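Local coordinates for vascular protein tyrosine phosphatase 1 (Rattus norvegicus, PDB 3I36) that probably removes phosphate from phosphotyrosine residues of proteins, acting here through the cytoplasmic catalytic domain of a receptor-type tyrosine phosphatase, at residues 36-39 and 45-48; 48-53 and 285-290. All coordinates share one frame; numbering follows the deposited sequence.

Contact 1. Residues 36-39 and 45-48; sequences KKQQ and GFAE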
loop_
_atom_site.group_PDB
_atom_site.type_symbol
_atom_site.label_atom_id
_atom_site.label_comp_id
_atom_site.label_asym_id
_atom_site.label_seq_id
_atom_site.Cartn_x
_atom_site.Cartn_y
_atom_site.Cartn_z
ATOM N N LYS A 36 20.268 -1.363 -17.446
ATOM C CA LYS A 36 20.509 -1.965 -18.752
ATOM C C LYS A 36 21.066 -3.367 -18.571
ATOM O O LYS A 36 20.667 -4.294 -19.265
ATOM C CB LYS A 36 21.486 -1.116 -19.570
ATOM N N LYS A 37 21.996 -3.508 -17.631
ATOM C CA LYS A 37 22.597 -4.794 -17.326
ATOM C C LYS A 37 21.525 -5.793 -16.899
ATOM O O LYS A 37 21.497 -6.935 -17.357
ATOM C CB LYS A 37 23.615 -4.618 -16.207
ATOM C CG LYS A 37 24.417 -5.847 -15.867
ATOM C CD LYS A 37 25.394 -5.528 -14.744
ATOM C CE LYS A 37 26.240 -4.312 -15.088
ATOM N NZ LYS A 37 26.944 -3.766 -13.888
ATOM N N GLN A 38 20.639 -5.345 -16.018
ATOM C CA GLN A 38 19.626 -6.205 -15.432
ATOM C C GLN A 38 18.505 -6.479 -16.415
ATOM O O GLN A 38 17.748 -7.439 -16.266
ATOM C CB GLN A 38 19.054 -5.545 -14.178
ATOM C CG GLN A 38 20.052 -5.454 -13.033
ATOM C CD GLN A 38 20.686 -6.800 -12.713
ATOM O OE1 GLN A 38 20.319 -7.451 -11.738
ATOM N NE2 GLN A 38 21.632 -7.228 -13.547
ATOM N N GLN A 39 18.401 -5.617 -17.416
ATOM C CA GLN A 39 17.367 -5.730 -18.429
ATOM C C GLN A 39 17.793 -6.701 -19.533
ATOM O O GLN A 39 16.957 -7.218 -20.278
ATOM C CB GLN A 39 17.090 -4.346 -19.014
ATOM C CG GLN A 39 15.893 -4.267 -19.919
ATOM C CD GLN A 39 15.707 -2.869 -20.480
ATOM O OE1 GLN A 39 16.667 -2.228 -20.907
ATOM N NE2 GLN A 39 14.470 -2.391 -20.482
ATOM N N GLY A 45 18.538 -10.317 -15.125
ATOM C CA GLY A 45 19.078 -9.835 -13.874
ATOM C C GLY A 45 17.972 -9.437 -12.915
ATOM O O GLY A 45 18.026 -9.755 -11.728
ATOM N N PHE A 46 16.974 -8.719 -13.420
ATOM C CA PHE A 46 15.825 -8.378 -12.589
ATOM C C PHE A 46 15.095 -9.637 -12.147
ATOM O O PHE A 46 14.662 -9.743 -11.003
ATOM C CB PHE A 46 14.866 -7.461 -13.341
ATOM C CG PHE A 46 15.390 -6.075 -13.538
ATOM C CD1 PHE A 46 15.312 -5.456 -14.775
ATOM C CD2 PHE A 46 15.963 -5.385 -12.480
ATOM C CE1 PHE A 46 15.792 -4.175 -14.950
ATOM C CE2 PHE A 46 16.449 -4.104 -12.655
ATOM C CZ PHE A 46 16.360 -3.499 -13.885
ATOM N N ALA A 47 14.949 -10.585 -13.061
ATOM C CA ALA A 47 14.294 -11.844 -12.744
ATOM C C ALA A 47 15.044 -12.559 -11.628
ATOM O O ALA A 47 14.435 -13.153 -10.741
ATOM C CB ALA A 47 14.195 -12.733 -13.992
ATOM N N GLU A 48 16.371 -12.495 -11.679
ATOM C CA GLU A 48 17.202 -13.125 -10.665
ATOM C C GLU A 48 17.023 -12.457 -9.305
ATOM O O GLU A 48 16.913 -13.128 -8.274
ATOM C CB GLU A 48 18.673 -13.069 -11.072
ATOM C CG GLU A 48 19.598 -13.758 -10.082
ATOM C CD GLU A 48 21.040 -13.775 -10.565
ATOM O OE1 GLU A 48 21.470 -12.782 -11.192
ATOM O OE2 GLU A 48 21.736 -14.785 -10.324
HETATM O O HOH W 1 20.137 -9.247 -17.353
#
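Q38 lies across one face of the F46 ring and at the same time holds the backbone of F46. Its CB sits almost exactly over the aromatic centre, 3.3 Å from the ring centroid and 11° off the normal, a tight CH-pi contact; the nearest ring atom is CE2. F46 reaches this place with CG beside its own backbone N (chi1 -71°), which brings the ring against Q38. Q38 CG likewise stands beside its backbone N, and a bend at chi2 then carries the amide off the ring to G45, where Q38 CD lies 3.6 Å from G45 CA. Amide and ring planes are steeply inclined rather than stacked. The backbone completes the grip: F46 N donates to Q38 O at 3.2 Å, nearly straight (161°). One residue earlier on each side, a water accepts from G45 N at 2.9 Å and donates to K37 O at 2.7 Å. The CA atoms of Q38 and G45 are only 4.0 Å apart, so a tight turn must break the helical run 28-53 into two arms, a helix-turn-helix on the N-terminal side of the catalytic domain. F35, edge-to-face on F46, and V294 and N297 of helix 290-305 also touch this ring. The chemistry implies a mixed clasp: aliphatic carbon covers the aromatic face, while one direct bond and one water serve peptide groups at the bend.

Contact 2. Residues 48-53 and 285-290; sequences EEYEDL and LMVQTE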
loop_
_atom_site.group_PDB
_atom_site.type_symbol
_atom_site.label_atom_id
_atom_site.label_comp_id
_atom_site.label_asym_id
_atom_site.label_seq_id
_atom_site.Cartn_x
_atom_site.Cartn_y
_atom_site.Cartn_z
ATOM N N GLU A 48 16.371 -12.495 -11.679
ATOM C CA GLU A 48 17.202 -13.125 -10.665
ATOM C C GLU A 48 17.023 -12.457 -9.305
ATOM O O GLU A 48 16.913 -13.128 -8.274
ATOM C CB GLU A 48 18.673 -13.069 -11.072
ATOM C CG GLU A 48 19.598 -13.758 -10.082
ATOM C CD GLU A 48 21.040 -13.775 -10.565
ATOM O OE1 GLU A 48 21.470 -12.782 -11.192
ATOM O OE2 GLU A 48 21.736 -14.785 -10.324
ATOM N N GLU A 49 17.005 -11.130 -9.302
ATOM C CA GLU A 49 16.826 -10.403 -8.051
ATOM C C GLU A 49 15.478 -10.770 -7.472
ATOM O O GLU A 49 15.344 -11.039 -6.280
ATOM C CB GLU A 49 16.881 -8.897 -8.291
ATOM C CG GLU A 49 18.267 -8.381 -8.531
ATOM C CD GLU A 49 18.283 -6.894 -8.806
ATOM O OE1 GLU A 49 19.301 -6.412 -9.333
ATOM O OE2 GLU A 49 17.279 -6.217 -8.500
ATOM N N TYR A 50 14.471 -10.777 -8.337
ATOM C CA TYR A 50 13.117 -11.010 -7.894
ATOM C C TYR A 50 12.958 -12.446 -7.401
ATOM O O TYR A 50 12.263 -12.701 -6.422
ATOM C CB TYR A 50 12.145 -10.708 -9.032
ATOM C CG TYR A 50 10.726 -10.699 -8.568
ATOM C CD1 TYR A 50 10.250 -9.675 -7.757
ATOM C CD2 TYR A 50 9.863 -11.724 -8.922
ATOM C CE1 TYR A 50 8.942 -9.675 -7.316
ATOM C CE2 TYR A 50 8.566 -11.731 -8.493
ATOM C CZ TYR A 50 8.111 -10.709 -7.686
ATOM O OH TYR A 50 6.820 -10.734 -7.268
ATOM N N GLU A 51 13.623 -13.382 -8.069
ATOM C CA GLU A 51 13.588 -14.776 -7.644
ATOM C C GLU A 51 14.250 -14.926 -6.283
ATOM O O GLU A 51 13.814 -15.716 -5.442
ATOM C CB GLU A 51 14.285 -15.670 -8.670
ATOM C CG GLU A 51 14.504 -17.104 -8.201
ATOM C CD GLU A 51 13.211 -17.892 -8.057
ATOM O OE1 GLU A 51 12.144 -17.409 -8.497
ATOM O OE2 GLU A 51 13.264 -19.006 -7.501
ATOM N N ASP A 52 15.295 -14.143 -6.057
ATOM C CA ASP A 52 15.989 -14.146 -4.765
ATOM C C ASP A 52 15.096 -13.665 -3.640
ATOM O O ASP A 52 15.302 -14.009 -2.479
ATOM C CB ASP A 52 17.221 -13.251 -4.825
ATOM C CG ASP A 52 18.398 -13.940 -5.457
ATOM O OD1 ASP A 52 18.340 -15.178 -5.628
ATOM O OD2 ASP A 52 19.377 -13.243 -5.779
ATOM N N LEU A 53 14.108 -12.855 -3.993
ATOM C CA LEU A 53 13.154 -12.355 -3.017
ATOM C C LEU A 53 12.046 -13.369 -2.717
ATOM O O LEU A 53 11.317 -13.222 -1.736
ATOM C CB LEU A 53 12.533 -11.059 -3.529
ATOM C CG LEU A 53 13.488 -9.857 -3.527
ATOM C CD1 LEU A 53 12.856 -8.692 -4.252
ATOM C CD2 LEU A 53 13.854 -9.476 -2.098
ATOM N N LEU A 285 4.242 -11.305 -0.382
ATOM C CA LEU A 285 3.966 -11.002 -1.777
ATOM C C LEU A 285 4.120 -9.540 -2.165
ATOM O O LEU A 285 3.768 -9.164 -3.274
ATOM C CB LEU A 285 2.550 -11.467 -2.121
ATOM C CG LEU A 285 2.368 -12.977 -2.054
ATOM C CD1 LEU A 285 0.912 -13.336 -2.163
ATOM C CD2 LEU A 285 3.194 -13.655 -3.162
ATOM N N MET A 286 4.617 -8.707 -1.257
ATOM C CA MET A 286 4.745 -7.288 -1.567
ATOM C C MET A 286 5.547 -7.152 -2.846
ATOM O O MET A 286 6.653 -7.688 -2.936
ATOM C CB MET A 286 5.424 -6.541 -0.425
ATOM C CG MET A 286 4.713 -6.715 0.913
ATOM S SD MET A 286 2.960 -6.305 0.782
ATOM C CE MET A 286 3.085 -4.583 0.383
ATOM N N VAL A 287 4.974 -6.457 -3.828
ATOM C CA VAL A 287 5.506 -6.426 -5.188
ATOM C C VAL A 287 5.387 -7.848 -5.707
ATOM O O VAL A 287 6.308 -8.665 -5.626
ATOM C CB VAL A 287 6.961 -5.889 -5.265
ATOM C CG1 VAL A 287 7.394 -5.715 -6.732
ATOM C CG2 VAL A 287 7.053 -4.555 -4.538
ATOM N N GLN A 288 4.211 -8.121 -6.233
ATOM C CA GLN A 288 3.720 -9.481 -6.314
ATOM C C GLN A 288 4.069 -10.155 -7.626
ATOM O O GLN A 288 4.013 -11.371 -7.729
ATOM C CB GLN A 288 2.213 -9.462 -6.131
ATOM C CG GLN A 288 1.580 -10.824 -6.171
ATOM C CD GLN A 288 0.128 -10.745 -5.834
ATOM O OE1 GLN A 288 -0.507 -9.698 -6.021
ATOM N NE2 GLN A 288 -0.416 -11.834 -5.302
ATOM N N THR A 289 4.430 -9.358 -8.626
ATOM C CA THR A 289 4.807 -9.904 -9.912
ATOM C C THR A 289 6.177 -9.366 -10.313
ATOM O O THR A 289 6.597 -8.299 -9.882
ATOM C CB THR A 289 3.776 -9.543 -11.015
ATOM O OG1 THR A 289 3.849 -8.138 -11.293
ATOM C CG2 THR A 289 2.374 -9.880 -10.558
ATOM N N GLU A 290 6.874 -10.118 -11.141
ATOM C CA GLU A 290 8.146 -9.663 -11.649
ATOM C C GLU A 290 7.955 -8.369 -12.443
ATOM O O GLU A 290 8.781 -7.477 -12.375
ATOM C CB GLU A 290 8.733 -10.749 -12.536
ATOM C CG GLU A 290 10.134 -10.515 -12.946
ATOM C CD GLU A 290 10.604 -11.631 -13.833
ATOM O OE1 GLU A 290 10.826 -12.725 -13.292
ATOM O OE2 GLU A 290 10.716 -11.408 -15.055
#
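V287 meets the rim of the Y50 ring: its O lies in the ring plane, 2.7 Å from Y50 OH, which donates to it, although crowding of the hydroxyl makes its exact place less sure. The V287 side chain adds a looser apolar touch, CG1 to Y50 CE1 at 4.3 Å. Q288 passes by the hydroxyl with its backbone and sends its side chain away from Y50 towards V248, consistent with its likely role in substrate binding in the Q-loop of tyrosine phosphatases. T289 follows as the N-cap of helix 290-305, its OG1 bonded to Q292 N. E290, the first helical residue, covers one face of the Y50 ring, with its CA 3.9 Å from the ring centroid and 15° off the normal. Y50 makes this reach because its CG is swung opposite the backbone N (chi1 -170°), directing the ring outward from the helix. R280 of helix 272-280 touches Y50 and also bonds V287 O, and Y293 of helix 290-305 meets the ring obliquely. Y50 thus brings the later part of helix 28-53 against the loop joining those two helices, while V287 pairs through its backbone with V248 in the phosphate-binding loop that follows strand 240-243.

Both contacts draw on helix 28-53, with about 12 Å between their centres. Contact 1 is local, closing a bend within that helical run; it is partly buried, yet its centre lies about 25 Å from that of the chain, away from the annotated sites. Contact 2 is a surface contact, though its centre is nearer that of the chain, at about 16 Å, and it spans more than 230 residues to reach the Q-loop. Each sets a non-aromatic residue over an aromatic face, but a backbone amide makes the bond in contact 1 and a tyrosine hydroxyl in contact 2. Helix 290-305 adjoins both: A47 CB lies 3.4 Å from E290 OE1.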